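Local coordinates for NEDD8-conjugating enzyme UBC12 (Saccharomyces cerevisiae, PDB 3O2U), which accepts the ubiquitin-like protein Rub1 (NEDD8) from its E1 complex and catalyses its covalent attachment to other proteins, chiefly the cullin Cdc53, at residues R171-M174 with S178-H181. Sequence-based numbering, arbitrary orientation.
Sequences RLTM and SIEH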
loop_
_atom_site.group_PDB
_atom_site.type_symbol
_atom_site.label_atom_id
_atom_site.label_comp_id
_atom_site.label_asym_id
_atom_site.label_seq_id
_atom_site.Cartn_x
_atom_site.Cartn_y
_atom_site.Cartn_z
ATOM N N ARG A 171 12.791 -15.342 -10.785
ATOM C CA ARG A 171 13.048 -14.975 -12.170
ATOM C C ARG A 171 12.013 -15.577 -13.122
ATOM O O ARG A 171 11.563 -14.901 -14.046
ATOM C CB ARG A 171 14.472 -15.370 -12.601
ATOM C CG ARG A 171 15.594 -14.630 -11.848
ATOM C CD ARG A 171 16.965 -14.759 -12.557
ATOM N NE ARG A 171 17.753 -15.919 -12.116
ATOM C CZ ARG A 171 18.939 -15.843 -11.512
ATOM N NH1 ARG A 171 19.502 -14.663 -11.272
ATOM N NH2 ARG A 171 19.570 -16.952 -11.152
ATOM N N LEU A 172 11.637 -16.837 -12.903
ATOM C CA LEU A 172 10.613 -17.477 -13.732
ATOM C C LEU A 172 9.248 -16.798 -13.571
ATOM O O LEU A 172 8.580 -16.475 -14.550
ATOM C CB LEU A 172 10.462 -18.951 -13.357
ATOM C CG LEU A 172 9.220 -19.697 -13.867
ATOM C CD1 LEU A 172 9.233 -19.805 -15.379
ATOM C CD2 LEU A 172 9.148 -21.096 -13.249
ATOM N N THR A 173 8.816 -16.632 -12.325
ATOM C CA THR A 173 7.494 -16.062 -12.052
ATOM C C THR A 173 7.356 -14.606 -12.520
ATOM O O THR A 173 6.306 -14.224 -13.035
ATOM C CB THR A 173 7.140 -16.196 -10.569
ATOM O OG1 THR A 173 8.162 -15.590 -9.767
ATOM C CG2 THR A 173 7.041 -17.667 -10.198
ATOM N N MET A 174 8.416 -13.815 -12.339
ATOM C CA MET A 174 8.448 -12.420 -12.795
ATOM C C MET A 174 8.367 -12.310 -14.309
ATOM O O MET A 174 7.974 -11.270 -14.823
ATOM C CB MET A 174 9.710 -11.671 -12.320
ATOM C CG MET A 174 9.807 -11.439 -10.816
ATOM S SD MET A 174 10.842 -10.025 -10.375
ATOM C CE MET A 174 12.275 -10.271 -11.404
ATOM N N SER A 178 5.008 -20.163 -14.212
ATOM C CA SER A 178 4.185 -20.762 -13.176
ATOM C C SER A 178 5.019 -21.578 -12.211
ATOM O O SER A 178 6.004 -22.192 -12.599
ATOM C CB SER A 178 3.115 -21.664 -13.792
ATOM O OG SER A 178 2.176 -20.899 -14.518
ATOM N N ILE A 179 4.623 -21.560 -10.944
ATOM C CA ILE A 179 5.183 -22.462 -9.963
ATOM C C ILE A 179 4.033 -23.230 -9.343
ATOM O O ILE A 179 2.971 -22.665 -9.067
ATOM C CB ILE A 179 6.008 -21.729 -8.903
ATOM C CG1 ILE A 179 7.385 -21.393 -9.474
ATOM C CG2 ILE A 179 6.163 -22.598 -7.666
ATOM C CD1 ILE A 179 8.206 -20.475 -8.621
ATOM N N GLU A 180 4.255 -24.522 -9.130
ATOM C CA GLU A 180 3.159 -25.443 -8.892
ATOM C C GLU A 180 2.174 -25.230 -10.038
ATOM O O GLU A 180 2.544 -25.376 -11.206
ATOM C CB GLU A 180 2.526 -25.222 -7.520
ATOM C CG GLU A 180 3.478 -25.498 -6.350
ATOM C CD GLU A 180 3.924 -26.957 -6.260
ATOM O OE1 GLU A 180 3.048 -27.848 -6.196
ATOM O OE2 GLU A 180 5.149 -27.216 -6.240
ATOM N N HIS A 181 0.942 -24.854 -9.740
ATOM C CA HIS A 181 -0.015 -24.662 -10.828
ATOM C C HIS A 181 -0.610 -23.256 -10.870
ATOM O O HIS A 181 -1.667 -23.029 -11.457
ATOM C CB HIS A 181 -1.113 -25.719 -10.767
ATOM C CG HIS A 181 -0.616 -27.113 -11.025
ATOM N ND1 HIS A 181 0.249 -27.757 -10.162
ATOM C CD2 HIS A 181 -0.860 -27.966 -12.034
ATOM C CE1 HIS A 181 0.514 -28.960 -10.642
ATOM N NE2 HIS A 181 -0.142 -29.120 -11.772
#
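With chi1 of Thr173 at 56°, its OG1 turns back over its own helix while CG2, anti to the carbonyl carbon, extends to the CD1 end of Ile179; in Leu172, CG lies anti to the backbone N (chi1 165°), and with chi2 at 65° CD2 reaches Ser178 O and the ethyl branch of Ile179. The contact joins helix 163-174 of the ubiquitin-conjugating (UBC) fold to strand 178-179, the first arm of the small antiparallel hairpin that follows it, after a linker of only three residues. CG1 of Ile179 sits 3.8 Å from Thr173 CG2 and 4.2 Å from Leu172 CD2, so the ethyl branch meets two consecutive helix residues. Leu172 CD2 also rests 3.4 Å from the backbone O of Ser178. No hydrogen bond spans the two segments. Thr173 instead spends its hydroxyl within the helix, on the carbonyl oxygens of Ala169 and Val170, and its methyl CG2 makes the contact with the strand. Phe106 packs on both Thr173 and Ile179, and Tyr184 also touches the threonine, which is buried; Leu172 is exposed. Thr173 CG2 presses within 3.4 Å of Ile179 CD1, tighter than usual for two carbons.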